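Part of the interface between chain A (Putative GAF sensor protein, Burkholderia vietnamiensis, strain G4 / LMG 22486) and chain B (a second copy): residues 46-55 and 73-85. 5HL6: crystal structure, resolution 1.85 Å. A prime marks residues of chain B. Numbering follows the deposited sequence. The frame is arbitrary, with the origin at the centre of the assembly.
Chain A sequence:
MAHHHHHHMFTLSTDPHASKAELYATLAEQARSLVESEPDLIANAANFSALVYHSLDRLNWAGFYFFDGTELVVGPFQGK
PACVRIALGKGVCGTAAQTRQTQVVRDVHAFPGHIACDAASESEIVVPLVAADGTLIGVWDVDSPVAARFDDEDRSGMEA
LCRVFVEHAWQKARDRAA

Chain A (46-55) ANFSALVYHS
Chain B (73-85) VVGPFQGKPACVR

A helix of chain A lies against an irregular, glycine- and proline-rich run of chain B, and the two stretches together bury 461 Å². Residues 46-53 are helical, with phi/psi near -65/-43 and backbone bonds from Ala50 N to Ala46 O (3.0 Å), Leu51 N to Asn47 O (2.8 Å) and His54 N to Ala50 O (3.1 Å). His54, at -89/6, is the first residue to leave the helix, and Ser55 OG turns back to donate to Leu51 O (2.8 Å).

Chain B enters as a strand at 73′-75′, where Val74′ N donates to Val84′ O (2.9 Å), then turns corners at Pro76′ and Gln78′. Phe77′ between them is extended (-160/160), and Gly79′ (128/180) leads into Lys80′ (-72/160) and Pro81′ (-50/139). The register is set by three CA pairs: Ala46 CA to Pro76′ CA at 5.3 Å, Ala50 CA to Lys80′ CA at 5.4 Å, and Asn47 CA to Pro81′ CA at 5.6 Å. The first two show both chains advancing in the same general sense over this part of the contact.

Ala46 and Ala50, one helical turn apart, both aim CA-to-CB toward chain B. Their small methyls let backbone come close: Ala46 CB lies 3.4 Å from Gly75′ O, and Ala50 CB lies 3.4 Å from Gly79′ O. A prominent bump on chain B is the Phe77′ ring (chi1 67°, p; chi2 86°). Although its CA-to-CB bond points sideways, the ring end reaches the helix, placing CE2 3.7 Å from Ala46 CB and CZ 3.5 Å from Ala50 CB. The methyls meet the ring obliquely. Pro81′, its ring C-gamma exo, extends this apolar surface, with CD 3.7 Å from Ala50 CB.

Asn47 (chi1 -81°, m; chi2 -34°) reaches into a pocket lined by Val74′, Phe77′, Pro81′ and Val84′. Its OD1 approaches the edge of the Phe77′ ring, 3.5 Å from CE2, where the ring hydrogens carry slight positive charge. Asn47 ND2 lies 3.8 Å from Val74′ CG1 (chi1 72°, p) and 3.5 Å from Val84′ CG2 (chi1 -173°, t). An amide is polar enough to use water here: one molecule donates to Asn47 OD1 (2.9 Å) and to Cys83′ O (3.0 Å) while accepting from Ala82′ N (2.6 Å). A second water bridges the main chains, 2.7 Å from Ala46 O and 2.9 Å from Phe77′ O.

Beyond the helix, His54 (chi1 -65°, m; chi2 -93°) brings NE2 within 3.2 Å of Gly79′ O, while Lys80′ N lies over one face of its imidazole, 3.7 Å from NE2. Glycine suits position 79′ because a CB at these backbone angles would be jammed against the preceding carbonyl oxygen. Lys80′ is modelled only to CB. Phe48 (chi1 -177°, t) points its CA-to-CB bond away from the chain B stretch and makes no contact with it.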

# COMPACT_ATOMS: atom_id res chain seq x y z
N ALA A 46 -1.98 -4.68 -4.24
CA ALA A 46 -0.76 -3.95 -3.89
C ALA A 46 0.20 -3.85 -5.08
O ALA A 46 0.78 -2.79 -5.34
CB ALA A 46 -0.09 -4.61 -2.69
N ASN A 47 0.36 -4.94 -5.84
CA ASN A 47 1.27 -4.92 -6.99
C ASN A 47 0.73 -4.04 -8.11
O ASN A 47 1.49 -3.33 -8.76
CB ASN A 47 1.50 -6.33 -7.50
CG ASN A 47 2.53 -7.07 -6.67
OD1 ASN A 47 3.47 -6.46 -6.19
ND2 ASN A 47 2.33 -8.38 -6.49
N PHE A 48 -0.58 -4.09 -8.34
CA PHE A 48 -1.22 -3.21 -9.32
C PHE A 48 -0.97 -1.75 -8.98
O PHE A 48 -0.60 -0.95 -9.85
CB PHE A 48 -2.71 -3.55 -9.37
CG PHE A 48 -3.52 -2.77 -10.40
CD1 PHE A 48 -3.85 -3.36 -11.61
CD2 PHE A 48 -4.01 -1.50 -10.12
CE1 PHE A 48 -4.63 -2.68 -12.55
CE2 PHE A 48 -4.78 -0.82 -11.05
CZ PHE A 48 -5.09 -1.42 -12.28
N SER A 49 -1.18 -1.37 -7.71
CA SER A 49 -0.94 0.02 -7.29
C SER A 49 0.51 0.41 -7.50
O SER A 49 0.81 1.51 -7.98
CB SER A 49 -1.33 0.23 -5.82
OG SER A 49 -2.66 -0.18 -5.61
N ALA A 50 1.44 -0.48 -7.13
CA ALA A 50 2.85 -0.19 -7.34
C ALA A 50 3.19 -0.07 -8.82
O ALA A 50 3.98 0.79 -9.21
CB ALA A 50 3.71 -1.27 -6.68
N LEU A 51 2.59 -0.92 -9.66
CA LEU A 51 2.90 -0.90 -11.09
C LEU A 51 2.50 0.42 -11.72
O LEU A 51 3.29 1.03 -12.46
CB LEU A 51 2.19 -2.05 -11.80
CG LEU A 51 2.26 -2.03 -13.31
CD1 LEU A 51 3.71 -2.28 -13.74
CD2 LEU A 51 1.31 -3.08 -13.90
N VAL A 52 1.27 0.88 -11.46
CA VAL A 52 0.80 2.11 -12.08
C VAL A 52 1.54 3.31 -11.51
O VAL A 52 1.97 4.21 -12.24
CB VAL A 52 -0.73 2.25 -11.93
CG1 VAL A 52 -1.23 3.53 -12.59
CG2 VAL A 52 -1.42 1.05 -12.55
N TYR A 53 1.72 3.33 -10.19
CA TYR A 53 2.33 4.47 -9.52
C TYR A 53 3.73 4.75 -10.05
O TYR A 53 4.10 5.91 -10.27
CB TYR A 53 2.36 4.23 -8.01
CG TYR A 53 2.81 5.44 -7.23
CD1 TYR A 53 1.96 6.51 -7.02
CD2 TYR A 53 4.09 5.51 -6.69
CE1 TYR A 53 2.36 7.62 -6.30
CE2 TYR A 53 4.50 6.60 -5.96
CZ TYR A 53 3.63 7.66 -5.77
OH TYR A 53 4.04 8.76 -5.05
N HIS A 54 4.54 3.71 -10.23
CA HIS A 54 5.91 3.91 -10.68
C HIS A 54 6.05 3.90 -12.20
O HIS A 54 7.17 3.94 -12.70
CB HIS A 54 6.81 2.86 -10.05
CG HIS A 54 6.91 2.99 -8.56
ND1 HIS A 54 7.90 3.71 -7.94
CD2 HIS A 54 6.09 2.55 -7.58
CE1 HIS A 54 7.72 3.68 -6.63
NE2 HIS A 54 6.63 2.98 -6.39
N SER A 55 4.94 3.85 -12.95
CA SER A 55 5.03 3.90 -14.41
C SER A 55 4.60 5.23 -15.01
O SER A 55 4.95 5.51 -16.17
CB SER A 55 4.17 2.80 -15.04
OG SER A 55 4.71 1.52 -14.82
N VAL B 73 3.22 -14.24 1.25
CA VAL B 73 2.51 -13.62 0.12
C VAL B 73 2.49 -12.12 0.39
O VAL B 73 2.14 -11.69 1.49
CB VAL B 73 1.07 -14.16 -0.03
CG1 VAL B 73 0.43 -13.57 -1.29
CG2 VAL B 73 1.04 -15.70 -0.04
N VAL B 74 2.88 -11.32 -0.61
CA VAL B 74 3.06 -9.90 -0.36
C VAL B 74 1.72 -9.26 0.01
O VAL B 74 0.67 -9.60 -0.55
CB VAL B 74 3.69 -9.19 -1.57
CG1 VAL B 74 2.69 -9.06 -2.74
CG2 VAL B 74 4.23 -7.82 -1.17
N GLY B 75 1.76 -8.35 0.99
CA GLY B 75 0.60 -7.57 1.40
C GLY B 75 0.79 -6.13 0.97
O GLY B 75 1.51 -5.86 0.01
N PRO B 76 0.15 -5.17 1.66
CA PRO B 76 0.37 -3.76 1.31
C PRO B 76 1.83 -3.38 1.46
O PRO B 76 2.53 -3.85 2.36
CB PRO B 76 -0.51 -3.00 2.33
CG PRO B 76 -1.52 -3.99 2.81
CD PRO B 76 -0.78 -5.32 2.80
N PHE B 77 2.30 -2.50 0.57
CA PHE B 77 3.68 -2.01 0.64
C PHE B 77 3.81 -0.70 -0.13
O PHE B 77 3.00 -0.40 -1.01
CB PHE B 77 4.66 -3.05 0.08
CG PHE B 77 4.52 -3.29 -1.41
CD1 PHE B 77 5.20 -2.48 -2.33
CD2 PHE B 77 3.72 -4.31 -1.90
CE1 PHE B 77 5.08 -2.69 -3.70
CE2 PHE B 77 3.58 -4.51 -3.27
CZ PHE B 77 4.27 -3.70 -4.17
N GLN B 78 4.87 0.05 0.20
CA GLN B 78 5.35 1.18 -0.57
C GLN B 78 6.63 0.78 -1.31
O GLN B 78 7.50 0.11 -0.74
CB GLN B 78 5.66 2.39 0.32
CG GLN B 78 4.53 2.80 1.23
CD GLN B 78 3.30 3.20 0.44
OE1 GLN B 78 3.36 4.07 -0.42
NE2 GLN B 78 2.18 2.55 0.73
N GLY B 79 6.74 1.19 -2.57
CA GLY B 79 7.89 0.86 -3.40
C GLY B 79 7.46 0.25 -4.72
O GLY B 79 6.28 0.10 -5.02
N LYS B 80 8.47 -0.08 -5.54
CA LYS B 80 8.20 -0.76 -6.80
C LYS B 80 7.78 -2.20 -6.53
O LYS B 80 8.03 -2.73 -5.45
CB LYS B 80 9.43 -0.70 -7.71
N PRO B 81 7.11 -2.85 -7.48
CA PRO B 81 6.79 -4.28 -7.32
C PRO B 81 8.04 -5.06 -6.95
O PRO B 81 9.13 -4.78 -7.43
CB PRO B 81 6.26 -4.68 -8.70
CG PRO B 81 5.72 -3.42 -9.28
CD PRO B 81 6.58 -2.31 -8.75
N ALA B 82 7.89 -6.01 -6.02
CA ALA B 82 9.02 -6.81 -5.55
C ALA B 82 8.71 -8.30 -5.69
O ALA B 82 8.20 -8.73 -6.72
CB ALA B 82 9.36 -6.46 -4.09
N CYS B 83 9.02 -9.09 -4.67
CA CYS B 83 8.55 -10.47 -4.68
C CYS B 83 7.05 -10.52 -4.41
O CYS B 83 6.50 -9.68 -3.71
CB CYS B 83 9.28 -11.30 -3.63
SG CYS B 83 11.02 -11.57 -3.96
N VAL B 84 6.40 -11.53 -4.98
CA VAL B 84 4.99 -11.80 -4.71
C VAL B 84 4.82 -12.94 -3.72
O VAL B 84 4.12 -12.81 -2.72
CB VAL B 84 4.24 -12.07 -6.03
CG1 VAL B 84 2.74 -12.17 -5.78
CG2 VAL B 84 4.54 -10.98 -7.05
N ARG B 85 5.49 -14.06 -3.98
CA ARG B 85 5.49 -15.21 -3.07
C ARG B 85 6.91 -15.57 -2.70
O ARG B 85 7.81 -15.60 -3.55
CB ARG B 85 4.78 -16.41 -3.70
CG ARG B 85 3.28 -16.22 -3.72
CD ARG B 85 2.50 -17.33 -4.40
NE ARG B 85 1.09 -17.01 -4.24
CZ ARG B 85 0.36 -17.42 -3.21
NH1 ARG B 85 0.90 -18.21 -2.30
NH2 ARG B 85 -0.92 -17.05 -3.11
O HOH W 1 1.38 -1.18 -3.27
O HOH W 2 5.87 -6.94 -4.67